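Local coordinates for protein lantibiotic dehydratase (Microbispora corallina, PDB 5EHK) that probably dehydrates serine and threonine residues of the NAI-107 precursor peptide, using glutamyl-tRNA to glutamylate them before eliminating glutamate, at residues 144-150 against 368-374; 537-541 against 582-588; 943-948 against 1033-1039; 955-960 against 1021-1027. Numbering follows the deposited sequence.

In the fold
From the N terminus, contact 1 comes first, closing a span of more than 200 residues by setting strand 147-155 parallel to strand 366-379 in the large mixed sheet. Contact 2 follows in series: the loop before helix 545-556 meets the loop leading to strand 591-595. These two touch (Asp369 OD1 to Arg539 NH1, 3.4 Å). Far off (contacts 2 and 3 about 76 Å between centres), a helical part of the C-terminal region holds the other pair. Contact 3 sets the loop between helices 920-942 and 950-965 against helix 1034-1042; nested inside it, contact 4 sets helix 950-965 against the loop between helices 1014-1020 and 1028-1032. Val1039 CG1 meets Ile956 CG2 at 3.8 Å, joining them.

Contact 1 of 4, residues 144-150 against 368-374; sequences GLFAGVS and VDLRIDL
Strand residues 147-150 and 368-371 run side by side in parallel sense but strongly twisted, their short axes 4.7 Å apart at closest and crossing at -53°. A single parallel bridge pairs Val149 with Arg371 (CA to CA 5.2 Å). Val149 makes both of its hydrogen bonds: its N donates to Leu370 O (3.0 Å) and its O accepts from Ile372 N (2.9 Å). Gly148 CA sits 4.4 Å from Leu370 CA and sends a CA-H...O contact to Leu370 O, at 3.0 Å from CA to O. A CB on Gly148 would clash with that carbonyl, so glycine permits the close approach. The loop before the strand packs on Leu370 through Gly144 and Leu145. Leu370 (chi1 t, chi2 p) points toward the other segment, its CB 3.7 Å from Gly144 O and 3.5 Å from Ala147 O and its CD1 4.3 Å from Leu145 CD2. Val368 CG1 lies 3.8 Å from Gly144 O. Further on, Ile372 CG1 packs 3.6 Å from Gly148 C, and Ser150 CB comes 3.4 Å from Ile372 O. The CA-to-CB bond of Val149 points away from 368-374; its side chain touches Phe540 and Met13. Strand 6-17 pairs antiparallel with 147-155 and strand 167-172 antiparallel with 366-379, so this contact is a buried parallel strand pair within the large mixed sheet of the lantibiotic dehydratase N-terminal region.

Contact 2 of 4, residues 537-541 against 582-588; sequences LGRFT and LAHTPSY
No direct hydrogen bond joins these two loops; instead one water spans two backbone carbonyls, donating to Arg539 O and to His584 O, each 3.0 Å from the water oxygen. His584 is the centre of an inverse gamma turn (phi/psi -77/73), which bends 582-588 before it extends through Thr585 and Pro586. Residues 537-541 coil tightly, with Phe540 N bonded to Leu537 O (3.0 Å) and Thr541 N to Gly538 O (3.3 Å). The loops come closest in register at Arg539 and Thr585, 4.8 Å between CA atoms. Thr585 (chi1 p) sets CG2 3.8 Å from Arg539 CB and 3.9 Å from Gly538 C. Arg539 (chi1 p, chi2 and chi3 t) runs out past the turn, where Leu582 CD2 lies over one face of its guanidinium, 3.4 Å from NH1. The contact joins the loop before helix 545-556 to the loop before strand 591-595; Arg539 NH1 also has a long, weak ion pair with Asp369 of strand 366-379. Pro586 CD packs against both Gly538 O (3.4 Å) and Thr541 OG1 (3.3 Å), two atoms already linked by a very short hydrogen bond from Thr541 OG1 to Gly538 O, 2.4 Å.

Contact 3 of 4, residues 943-948 against 1033-1039; sequences RAGFRY and DEDGCQV
This is a mixed polar and apolar contact between the link joining helices 920-942 and 950-965 and the N-cap and first two turns of helix 1034-1042, in the C-terminal region of the dehydratase. The link starts with a type II turn, Arg943 to Phe946, in which Gly945 takes the positive phi (106°) that calls for glycine. Phe946 CA then passes 6.6 Å from Asp1035 CA. Arg947 N donates to Asp1035 OD2 (3.0 Å), and the same oxygen forms a longer salt bridge with Arg943 NH2 (3.4 Å) at the edge of the guanidinium. Asp1033 holds the N-cap position: its OD1 accepts from Asp1035 N (3.2 Å), while its OD2 makes a salt bridge with Arg947 NE (2.6 Å) and lies 2.6 Å from Tyr948 OH. Alongside, Phe946 (chi1 t) brings CZ to 3.6 Å from Val1039 CG2, and Tyr948 (chi1 m) sets CE2 3.8 Å from Asp1035 CB and 3.4 Å from Gly1036 N. Both rings also rest on Val953 of helix 950-965. Two acids thus serve twice: Asp1033 caps its helix and binds an arginine of the link, and Asp1035 fixes a link NH and a second arginine.

Contact 4 of 4, residues 955-960 against 1021-1027; sequences AISAAA and IDPTGGW
One methyl group makes the central bump here: Ala959 CB points toward the loop and fits a hollow walled by Ile1021 CG2 (3.6 Å), Pro1023 CG (3.6 Å) and Trp1027 CH2 (4.1 Å). One turn earlier on the helix, Ile1021 CD1 lies against Ala955 CB at 3.6 Å, so Ile1021 (chi1 m, chi2 t) runs along the small alanine surface and touches both methyls. Trp1027 (chi1 m, chi2 106°) pushes the far end of its indole against the neighbouring part of the helix: CH2 is 3.9 Å from Ile956 CG2 and 3.8 Å from Ile956 O, while CZ2 is 4.2 Å from Ala960 CB and 4.0 Å from Ala960 N, which lies at the ring edge. Residues 955-960 form regular helix within 950-965, and 1021-1027 connect helices 1014-1020 and 1028-1032, so this is helix-on-loop packing in a helical part of the C-terminal region, without a hydrogen bond across it. CA atoms approach to 6.0 Å (Ile956, Ile1021) and 6.4 Å (Ala960, Pro1023). The loop curls through a type I turn, Pro1023 to Gly1026, and an Asx motif, Asp1022 OD1 accepting from Gly1025 N (2.9 Å). Trp1027 has left-handed backbone angles (63/52), and its ring packs beside Pro1023. Leu1040 of helix 1034-1042 meets both Ile956 and Trp1027.

Contact 1 of 4, residues 144-150 against 368-374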
loop_
_atom_site.group_PDB
_atom_site.type_symbol
_atom_site.label_atom_id
_atom_site.label_comp_id
_atom_site.label_asym_id
_atom_site.label_seq_id
_atom_site.Cartn_x
_atom_site.Cartn_y
_atom_site.Cartn_z
ATOM N N GLY A 144 -17.714 38.667 -5.229
ATOM C CA GLY A 144 -17.492 39.963 -5.853
ATOM C C GLY A 144 -18.352 41.037 -5.219
ATOM O O GLY A 144 -17.990 41.612 -4.193
ATOM N N LEU A 145 -19.510 41.293 -5.819
ATOM C CA LEU A 145 -20.514 42.154 -5.202
ATOM C C LEU A 145 -21.658 41.343 -4.600
ATOM O O LEU A 145 -22.701 41.896 -4.247
ATOM C CB LEU A 145 -21.073 43.152 -6.208
ATOM C CG LEU A 145 -20.092 44.245 -6.597
ATOM C CD1 LEU A 145 -20.335 44.676 -8.032
ATOM C CD2 LEU A 145 -20.243 45.404 -5.618
ATOM N N PHE A 146 -21.455 40.036 -4.474
ATOM C CA PHE A 146 -22.479 39.173 -3.918
ATOM C C PHE A 146 -22.369 39.105 -2.407
ATOM O O PHE A 146 -23.372 39.006 -1.711
ATOM C CB PHE A 146 -22.358 37.775 -4.514
ATOM C CG PHE A 146 -22.634 37.730 -5.982
ATOM C CD1 PHE A 146 -23.920 37.507 -6.450
ATOM C CD2 PHE A 146 -21.615 37.922 -6.895
ATOM C CE1 PHE A 146 -24.184 37.471 -7.801
ATOM C CE2 PHE A 146 -21.871 37.889 -8.249
ATOM C CZ PHE A 146 -23.161 37.672 -8.703
ATOM N N ALA A 147 -21.147 39.166 -1.893
ATOM C CA ALA A 147 -20.948 39.004 -0.460
ATOM C C ALA A 147 -19.633 39.607 -0.009
ATOM O O ALA A 147 -18.747 39.863 -0.829
ATOM C CB ALA A 147 -21.010 37.539 -0.085
ATOM N N GLY A 148 -19.510 39.839 1.297
ATOM C CA GLY A 148 -18.353 40.524 1.819
ATOM C C GLY A 148 -18.182 40.371 3.307
ATOM O O GLY A 148 -18.851 39.537 3.915
ATOM N N VAL A 149 -17.315 41.200 3.895
ATOM C CA VAL A 149 -16.870 40.997 5.276
ATOM C C VAL A 149 -17.164 42.195 6.186
ATOM O O VAL A 149 -17.404 43.302 5.699
ATOM C CB VAL A 149 -15.348 40.714 5.344
ATOM C CG1 VAL A 149 -15.020 39.452 4.565
ATOM C CG2 VAL A 149 -14.573 41.876 4.762
ATOM N N SER A 150 -17.133 41.973 7.500
ATOM C CA SER A 150 -17.280 43.062 8.470
ATOM C C SER A 150 -16.705 42.694 9.842
ATOM O O SER A 150 -16.584 41.507 10.195
ATOM C CB SER A 150 -18.750 43.454 8.641
ATOM O OG SER A 150 -19.512 42.411 9.236
ATOM N N VAL A 368 -12.562 42.240 -6.692
ATOM C CA VAL A 368 -13.374 43.116 -5.849
ATOM C C VAL A 368 -13.666 42.477 -4.516
ATOM O O VAL A 368 -14.128 41.352 -4.458
ATOM C CB VAL A 368 -14.721 43.502 -6.527
ATOM C CG1 VAL A 368 -15.643 44.211 -5.537
ATOM C CG2 VAL A 368 -14.475 44.360 -7.773
ATOM N N ASP A 369 -13.373 43.195 -3.443
ATOM C CA ASP A 369 -13.805 42.769 -2.123
ATOM C C ASP A 369 -14.866 43.755 -1.640
ATOM O O ASP A 369 -14.766 44.967 -1.885
ATOM C CB ASP A 369 -12.646 42.754 -1.119
ATOM C CG ASP A 369 -11.441 41.920 -1.587
ATOM O OD1 ASP A 369 -11.611 40.983 -2.416
ATOM O OD2 ASP A 369 -10.319 42.210 -1.082
ATOM N N LEU A 370 -15.870 43.242 -0.938
ATOM C CA LEU A 370 -16.980 44.054 -0.504
ATOM C C LEU A 370 -16.971 44.201 1.001
ATOM O O LEU A 370 -16.961 43.209 1.720
ATOM C CB LEU A 370 -18.270 43.379 -0.900
ATOM C CG LEU A 370 -19.502 44.239 -0.672
ATOM C CD1 LEU A 370 -19.327 45.578 -1.377
ATOM C CD2 LEU A 370 -20.746 43.504 -1.139
ATOM N N ARG A 371 -16.977 45.436 1.491
ATOM C CA ARG A 371 -17.149 45.640 2.924
ATOM C C ARG A 371 -18.630 45.790 3.232
ATOM O O ARG A 371 -19.299 46.681 2.694
ATOM C CB ARG A 371 -16.373 46.837 3.460
ATOM C CG ARG A 371 -16.517 46.974 4.969
ATOM C CD ARG A 371 -15.661 48.085 5.507
ATOM N NE ARG A 371 -16.017 49.345 4.883
ATOM C CZ ARG A 371 -17.030 50.091 5.298
ATOM N NH1 ARG A 371 -17.745 49.698 6.347
ATOM N NH2 ARG A 371 -17.320 51.226 4.675
ATOM N N ILE A 372 -19.144 44.876 4.049
ATOM C CA ILE A 372 -20.543 44.880 4.448
ATOM C C ILE A 372 -20.825 45.857 5.592
ATOM O O ILE A 372 -20.111 45.860 6.601
ATOM C CB ILE A 372 -20.977 43.471 4.877
ATOM C CG1 ILE A 372 -20.989 42.530 3.669
ATOM C CG2 ILE A 372 -22.339 43.503 5.561
ATOM C CD1 ILE A 372 -21.809 43.009 2.469
ATOM N N ASP A 373 -21.850 46.694 5.427
ATOM C CA ASP A 373 -22.324 47.559 6.517
ATOM C C ASP A 373 -23.187 46.742 7.467
ATOM O O ASP A 373 -24.361 46.485 7.205
ATOM C CB ASP A 373 -23.094 48.777 5.975
ATOM C CG ASP A 373 -23.522 49.750 7.082
ATOM O OD1 ASP A 373 -23.062 49.598 8.236
ATOM O OD2 ASP A 373 -24.317 50.674 6.793
ATOM N N LEU A 374 -22.583 46.340 8.574
ATOM C CA LEU A 374 -23.204 45.415 9.508
ATOM C C LEU A 374 -22.354 45.420 10.753
ATOM O O LEU A 374 -21.133 45.258 10.703
ATOM C CB LEU A 374 -23.271 44.003 8.918
ATOM C CG LEU A 374 -23.790 42.777 9.692
ATOM C CD1 LEU A 374 -25.306 42.800 9.935
ATOM C CD2 LEU A 374 -23.401 41.496 8.943
#

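Contact 2 of 4, residues 537-541 against 582-588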
loop_
_atom_site.group_PDB
_atom_site.type_symbol
_atom_site.label_atom_id
_atom_site.label_comp_id
_atom_site.label_asym_id
_atom_site.label_seq_id
_atom_site.Cartn_x
_atom_site.Cartn_y
_atom_site.Cartn_z
ATOM N N LEU A 537 -8.507 36.264 8.039
ATOM C CA LEU A 537 -8.748 37.703 8.064
ATOM C C LEU A 537 -7.775 38.427 7.132
ATOM O O LEU A 537 -8.022 39.554 6.692
ATOM C CB LEU A 537 -8.620 38.240 9.493
ATOM C CG LEU A 537 -9.665 37.855 10.551
ATOM C CD1 LEU A 537 -9.687 36.378 10.909
ATOM C CD2 LEU A 537 -9.413 38.657 11.795
ATOM N N GLY A 538 -6.672 37.744 6.837
ATOM C CA GLY A 538 -5.532 38.323 6.167
ATOM C C GLY A 538 -5.762 39.179 4.943
ATOM O O GLY A 538 -5.321 40.335 4.915
ATOM N N ARG A 539 -6.435 38.632 3.932
ATOM C CA ARG A 539 -6.581 39.333 2.657
ATOM C C ARG A 539 -7.674 40.428 2.685
ATOM O O ARG A 539 -7.954 41.087 1.681
ATOM C CB ARG A 539 -6.873 38.329 1.545
ATOM C CG ARG A 539 -8.252 37.720 1.652
ATOM C CD ARG A 539 -8.733 37.293 0.297
ATOM N NE ARG A 539 -10.003 36.586 0.336
ATOM C CZ ARG A 539 -11.008 36.861 -0.496
ATOM N NH1 ARG A 539 -10.885 37.836 -1.392
ATOM N NH2 ARG A 539 -12.151 36.181 -0.418
ATOM N N PHE A 540 -8.307 40.593 3.840
ATOM C CA PHE A 540 -9.339 41.608 4.024
ATOM C C PHE A 540 -8.774 42.788 4.807
ATOM O O PHE A 540 -9.522 43.643 5.310
ATOM C CB PHE A 540 -10.559 41.004 4.732
ATOM C CG PHE A 540 -11.236 39.920 3.934
ATOM C CD1 PHE A 540 -11.783 40.199 2.688
ATOM C CD2 PHE A 540 -11.289 38.616 4.409
ATOM C CE1 PHE A 540 -12.390 39.199 1.952
ATOM C CE2 PHE A 540 -11.905 37.617 3.682
ATOM C CZ PHE A 540 -12.454 37.907 2.453
ATOM N N THR A 541 -7.444 42.806 4.912
ATOM C CA THR A 541 -6.710 43.861 5.606
ATOM C C THR A 541 -6.962 45.223 4.952
ATOM O O THR A 541 -6.955 45.346 3.727
ATOM C CB THR A 541 -5.204 43.541 5.626
ATOM O OG1 THR A 541 -4.994 42.299 6.316
ATOM C CG2 THR A 541 -4.426 44.638 6.325
ATOM N N LEU A 582 -5.533 36.254 -3.940
ATOM C CA LEU A 582 -5.911 36.036 -2.544
ATOM C C LEU A 582 -4.718 36.015 -1.600
ATOM O O LEU A 582 -4.801 35.510 -0.488
ATOM C CB LEU A 582 -6.714 34.741 -2.404
ATOM C CG LEU A 582 -7.907 34.565 -3.345
ATOM C CD1 LEU A 582 -8.579 33.234 -3.105
ATOM C CD2 LEU A 582 -8.906 35.707 -3.163
ATOM N N ALA A 583 -3.601 36.555 -2.062
ATOM C CA ALA A 583 -2.352 36.419 -1.338
ATOM C C ALA A 583 -1.833 37.769 -0.881
ATOM O O ALA A 583 -0.693 37.872 -0.425
ATOM C CB ALA A 583 -1.307 35.675 -2.170
ATOM N N HIS A 584 -2.654 38.806 -1.032
ATOM C CA HIS A 584 -2.302 40.144 -0.538
ATOM C C HIS A 584 -2.488 40.248 0.973
ATOM O O HIS A 584 -3.401 40.908 1.447
ATOM C CB HIS A 584 -3.150 41.186 -1.248
ATOM C CG HIS A 584 -2.961 41.180 -2.727
ATOM N ND1 HIS A 584 -1.742 41.439 -3.313
ATOM C CD2 HIS A 584 -3.814 40.889 -3.738
ATOM C CE1 HIS A 584 -1.860 41.335 -4.626
ATOM N NE2 HIS A 584 -3.107 40.999 -4.910
ATOM N N THR A 585 -1.588 39.619 1.724
ATOM C CA THR A 585 -1.803 39.376 3.132
ATOM C C THR A 585 -0.571 39.736 3.922
ATOM O O THR A 585 0.507 39.296 3.603
ATOM C CB THR A 585 -2.090 37.912 3.325
ATOM O OG1 THR A 585 -0.941 37.163 2.929
ATOM C CG2 THR A 585 -3.267 37.498 2.454
ATOM N N PRO A 586 -0.731 40.550 4.966
ATOM C CA PRO A 586 0.433 41.110 5.649
ATOM C C PRO A 586 1.137 40.129 6.575
ATOM O O PRO A 586 0.537 39.184 7.089
ATOM C CB PRO A 586 -0.165 42.264 6.461
ATOM C CG PRO A 586 -1.572 41.848 6.728
ATOM C CD PRO A 586 -2.003 40.997 5.562
ATOM N N SER A 587 2.402 40.401 6.829
ATOM C CA SER A 587 3.182 39.598 7.729
ATOM C C SER A 587 3.426 40.398 9.001
ATOM O O SER A 587 3.829 41.571 8.931
ATOM C CB SER A 587 4.504 39.243 7.056
ATOM O OG SER A 587 5.489 38.894 7.992
ATOM N N TYR A 588 3.155 39.778 10.155
ATOM C CA TYR A 588 3.231 40.451 11.443
ATOM C C TYR A 588 4.182 39.767 12.408
ATOM O O TYR A 588 4.377 40.230 13.534
ATOM C CB TYR A 588 1.856 40.559 12.099
ATOM C CG TYR A 588 0.880 41.445 11.365
ATOM C CD1 TYR A 588 1.199 42.780 11.069
ATOM C CD2 TYR A 588 -0.372 40.960 10.983
ATOM C CE1 TYR A 588 0.296 43.603 10.380
ATOM C CE2 TYR A 588 -1.280 41.774 10.307
ATOM C CZ TYR A 588 -0.946 43.095 10.010
ATOM O OH TYR A 588 -1.851 43.905 9.350
HETATM O O HOH W 1 -5.645 42.917 1.223
#

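Contact 3 of 4, residues 943-948 against 1033-1039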
loop_
_atom_site.group_PDB
_atom_site.type_symbol
_atom_site.label_atom_id
_atom_site.label_comp_id
_atom_site.label_asym_id
_atom_site.label_seq_id
_atom_site.Cartn_x
_atom_site.Cartn_y
_atom_site.Cartn_z
ATOM N N ARG A 943 27.222 -28.031 12.158
ATOM C CA ARG A 943 27.518 -29.401 12.567
ATOM C C ARG A 943 26.378 -30.002 13.354
ATOM O O ARG A 943 25.812 -29.362 14.244
ATOM C CB ARG A 943 28.801 -29.515 13.396
ATOM C CG ARG A 943 29.173 -30.983 13.676
ATOM C CD ARG A 943 30.402 -31.139 14.568
ATOM N NE ARG A 943 30.134 -30.738 15.953
ATOM C CZ ARG A 943 29.470 -31.478 16.841
ATOM N NH1 ARG A 943 28.998 -32.672 16.503
ATOM N NH2 ARG A 943 29.277 -31.024 18.073
ATOM N N ALA A 944 26.043 -31.238 13.007
ATOM C CA ALA A 944 25.031 -31.980 13.733
ATOM C C ALA A 944 25.551 -32.264 15.144
ATOM O O ALA A 944 26.632 -32.841 15.315
ATOM C CB ALA A 944 24.700 -33.281 12.994
ATOM N N GLY A 945 24.818 -31.802 16.153
ATOM C CA GLY A 945 25.221 -32.076 17.516
ATOM C C GLY A 945 25.810 -30.904 18.268
ATOM O O GLY A 945 25.943 -30.962 19.500
ATOM N N PHE A 946 26.200 -29.862 17.535
ATOM C CA PHE A 946 26.691 -28.640 18.172
ATOM C C PHE A 946 25.639 -28.188 19.172
ATOM O O PHE A 946 24.468 -28.024 18.823
ATOM C CB PHE A 946 27.013 -27.546 17.143
ATOM C CG PHE A 946 27.706 -26.349 17.729
ATOM C CD1 PHE A 946 29.010 -26.429 18.171
ATOM C CD2 PHE A 946 27.046 -25.142 17.835
ATOM C CE1 PHE A 946 29.635 -25.336 18.721
ATOM C CE2 PHE A 946 27.672 -24.047 18.381
ATOM C CZ PHE A 946 28.973 -24.148 18.822
ATOM N N ARG A 947 26.059 -28.022 20.418
ATOM C CA ARG A 947 25.109 -27.891 21.512
ATOM C C ARG A 947 24.353 -26.591 21.446
ATOM O O ARG A 947 23.149 -26.544 21.701
ATOM C CB ARG A 947 25.838 -27.964 22.845
ATOM C CG ARG A 947 27.086 -28.830 22.820
ATOM C CD ARG A 947 27.285 -29.473 24.159
ATOM N NE ARG A 947 26.682 -28.634 25.191
ATOM C CZ ARG A 947 26.478 -29.014 26.446
ATOM N NH1 ARG A 947 26.839 -30.236 26.835
ATOM N NH2 ARG A 947 25.914 -28.167 27.307
ATOM N N TYR A 948 25.063 -25.539 21.061
ATOM C CA TYR A 948 24.542 -24.194 21.190
ATOM C C TYR A 948 23.781 -23.723 19.955
ATOM O O TYR A 948 24.133 -24.037 18.821
ATOM C CB TYR A 948 25.690 -23.248 21.505
ATOM C CG TYR A 948 26.469 -23.637 22.733
ATOM C CD1 TYR A 948 25.953 -23.433 24.007
ATOM C CD2 TYR A 948 27.724 -24.208 22.617
ATOM C CE1 TYR A 948 26.673 -23.786 25.131
ATOM C CE2 TYR A 948 28.449 -24.570 23.733
ATOM C CZ TYR A 948 27.921 -24.355 24.988
ATOM O OH TYR A 948 28.657 -24.713 26.096
ATOM N N ASP A 1033 32.573 -27.176 28.275
ATOM C CA ASP A 1033 32.156 -27.749 27.001
ATOM C C ASP A 1033 33.277 -27.673 25.963
ATOM O O ASP A 1033 34.034 -26.708 25.943
ATOM C CB ASP A 1033 30.969 -26.925 26.520
ATOM C CG ASP A 1033 30.016 -27.710 25.672
ATOM O OD1 ASP A 1033 30.437 -28.708 25.048
ATOM O OD2 ASP A 1033 28.832 -27.314 25.636
ATOM N N GLU A 1034 33.405 -28.695 25.117
ATOM C CA GLU A 1034 34.342 -28.626 23.994
ATOM C C GLU A 1034 33.792 -27.634 22.974
ATOM O O GLU A 1034 34.528 -26.817 22.420
ATOM C CB GLU A 1034 34.589 -29.998 23.361
ATOM C CG GLU A 1034 35.614 -29.977 22.232
ATOM C CD GLU A 1034 35.976 -31.377 21.716
ATOM O OE1 GLU A 1034 35.434 -32.374 22.248
ATOM O OE2 GLU A 1034 36.806 -31.480 20.779
ATOM N N ASP A 1035 32.486 -27.715 22.732
ATOM C CA ASP A 1035 31.815 -26.772 21.854
ATOM C C ASP A 1035 31.951 -25.338 22.370
ATOM O O ASP A 1035 32.164 -24.412 21.584
ATOM C CB ASP A 1035 30.338 -27.131 21.700
ATOM C CG ASP A 1035 30.118 -28.358 20.829
ATOM O OD1 ASP A 1035 31.112 -29.017 20.446
ATOM O OD2 ASP A 1035 28.945 -28.651 20.514
ATOM N N GLY A 1036 31.832 -25.159 23.684
ATOM C CA GLY A 1036 31.908 -23.838 24.283
ATOM C C GLY A 1036 33.267 -23.194 24.099
ATOM O O GLY A 1036 33.388 -21.968 23.964
ATOM N N CYS A 1037 34.300 -24.029 24.113
ATOM C CA CYS A 1037 35.660 -23.570 23.882
ATOM C C CYS A 1037 35.823 -23.078 22.454
ATOM O O CYS A 1037 36.424 -22.032 22.214
ATOM C CB CYS A 1037 36.657 -24.692 24.185
ATOM S SG CYS A 1037 37.040 -24.799 25.932
ATOM N N GLN A 1038 35.277 -23.839 21.507
ATOM C CA GLN A 1038 35.394 -23.496 20.105
ATOM C C GLN A 1038 34.662 -22.195 19.805
ATOM O O GLN A 1038 34.996 -21.472 18.862
ATOM C CB GLN A 1038 34.906 -24.623 19.202
ATOM C CG GLN A 1038 35.904 -25.742 18.965
ATOM C CD GLN A 1038 35.365 -26.806 18.003
ATOM O OE1 GLN A 1038 34.263 -27.344 18.178
ATOM N NE2 GLN A 1038 36.132 -27.086 16.959
ATOM N N VAL A 1039 33.653 -21.904 20.610
ATOM C CA VAL A 1039 32.951 -20.651 20.480
ATOM C C VAL A 1039 33.868 -19.521 20.876
ATOM O O VAL A 1039 34.022 -18.548 20.134
ATOM C CB VAL A 1039 31.705 -20.630 21.344
ATOM C CG1 VAL A 1039 31.116 -19.255 21.356
ATOM C CG2 VAL A 1039 30.688 -21.616 20.790
#

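Contact 4 of 4, residues 955-960 against 1021-1027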
loop_
_atom_site.group_PDB
_atom_site.type_symbol
_atom_site.label_atom_id
_atom_site.label_comp_id
_atom_site.label_asym_id
_atom_site.label_seq_id
_atom_site.Cartn_x
_atom_site.Cartn_y
_atom_site.Cartn_z
ATOM N N ALA A 955 24.390 -14.248 21.724
ATOM C CA ALA A 955 24.413 -13.699 23.079
ATOM C C ALA A 955 25.845 -13.739 23.618
ATOM O O ALA A 955 26.364 -12.744 24.123
ATOM C CB ALA A 955 23.504 -14.508 23.981
ATOM N N ILE A 956 26.489 -14.888 23.460
ATOM C CA ILE A 956 27.877 -15.036 23.828
ATOM C C ILE A 956 28.716 -13.991 23.117
ATOM O O ILE A 956 29.547 -13.342 23.735
ATOM C CB ILE A 956 28.385 -16.439 23.487
ATOM C CG1 ILE A 956 27.624 -17.484 24.296
ATOM C CG2 ILE A 956 29.876 -16.562 23.730
ATOM C CD1 ILE A 956 27.942 -18.903 23.867
ATOM N N SER A 957 28.459 -13.790 21.830
ATOM C CA SER A 957 29.232 -12.829 21.048
ATOM C C SER A 957 28.977 -11.384 21.503
ATOM O O SER A 957 29.915 -10.600 21.609
ATOM C CB SER A 957 28.969 -12.996 19.551
ATOM O OG SER A 957 29.968 -12.369 18.773
ATOM N N ALA A 958 27.736 -11.036 21.818
ATOM C CA ALA A 958 27.466 -9.694 22.335
ATOM C C ALA A 958 28.224 -9.421 23.625
ATOM O O ALA A 958 28.921 -8.403 23.747
ATOM C CB ALA A 958 26.021 -9.489 22.554
ATOM N N ALA A 959 28.096 -10.339 24.580
ATOM C CA ALA A 959 28.675 -10.139 25.903
ATOM C C ALA A 959 30.188 -10.090 25.833
ATOM O O ALA A 959 30.836 -9.310 26.548
ATOM C CB ALA A 959 28.233 -11.230 26.833
ATOM N N ALA A 960 30.741 -10.905 24.942
ATOM C CA ALA A 960 32.182 -10.943 24.740
ATOM C C ALA A 960 32.707 -9.627 24.151
ATOM O O ALA A 960 33.813 -9.188 24.501
ATOM C CB ALA A 960 32.559 -12.106 23.854
ATOM N N ILE A 1021 26.230 -17.211 30.123
ATOM C CA ILE A 1021 26.788 -15.950 29.668
ATOM C C ILE A 1021 27.421 -15.200 30.825
ATOM O O ILE A 1021 26.791 -14.332 31.423
ATOM C CB ILE A 1021 25.701 -15.084 28.986
ATOM C CG1 ILE A 1021 24.985 -15.887 27.896
ATOM C CG2 ILE A 1021 26.297 -13.815 28.390
ATOM C CD1 ILE A 1021 23.655 -15.314 27.522
ATOM N N ASP A 1022 28.681 -15.527 31.112
ATOM C CA ASP A 1022 29.398 -14.998 32.282
ATOM C C ASP A 1022 30.829 -14.559 31.949
ATOM O O ASP A 1022 31.812 -15.208 32.341
ATOM C CB ASP A 1022 29.404 -16.049 33.406
ATOM C CG ASP A 1022 30.039 -15.545 34.708
ATOM O OD1 ASP A 1022 30.227 -14.309 34.872
ATOM O OD2 ASP A 1022 30.349 -16.411 35.563
ATOM N N PRO A 1023 30.949 -13.444 31.224
ATOM C CA PRO A 1023 32.270 -12.968 30.824
ATOM C C PRO A 1023 33.051 -12.511 32.041
ATOM O O PRO A 1023 34.226 -12.848 32.160
ATOM C CB PRO A 1023 31.962 -11.775 29.905
ATOM C CG PRO A 1023 30.470 -11.846 29.642
ATOM C CD PRO A 1023 29.879 -12.518 30.823
ATOM N N THR A 1024 32.405 -11.766 32.934
ATOM C CA THR A 1024 33.094 -11.227 34.109
ATOM C C THR A 1024 33.662 -12.337 34.986
ATOM O O THR A 1024 34.742 -12.196 35.549
ATOM C CB THR A 1024 32.176 -10.316 34.950
ATOM O OG1 THR A 1024 31.443 -9.442 34.079
ATOM C CG2 THR A 1024 32.998 -9.484 35.920
ATOM N N GLY A 1025 32.955 -13.462 35.048
ATOM C CA GLY A 1025 33.415 -14.606 35.810
ATOM C C GLY A 1025 34.431 -15.489 35.105
ATOM O O GLY A 1025 34.799 -16.531 35.639
ATOM N N GLY A 1026 34.874 -15.094 33.910
ATOM C CA GLY A 1026 35.879 -15.837 33.160
ATOM C C GLY A 1026 35.315 -16.929 32.252
ATOM O O GLY A 1026 36.078 -17.733 31.699
ATOM N N TRP A 1027 33.987 -16.929 32.078
ATOM C CA TRP A 1027 33.278 -17.864 31.196
ATOM C C TRP A 1027 33.425 -19.323 31.622
ATOM O O TRP A 1027 33.784 -20.175 30.794
ATOM C CB TRP A 1027 33.769 -17.745 29.735
ATOM C CG TRP A 1027 33.411 -16.469 28.983
ATOM C CD1 TRP A 1027 34.252 -15.432 28.668
ATOM C CD2 TRP A 1027 32.134 -16.127 28.434
ATOM N NE1 TRP A 1027 33.569 -14.464 27.971
ATOM C CE2 TRP A 1027 32.269 -14.866 27.813
ATOM C CE3 TRP A 1027 30.887 -16.755 28.422
ATOM C CZ2 TRP A 1027 31.202 -14.227 27.181
ATOM C CZ3 TRP A 1027 29.828 -16.117 27.796
ATOM C CH2 TRP A 1027 29.991 -14.867 27.186
#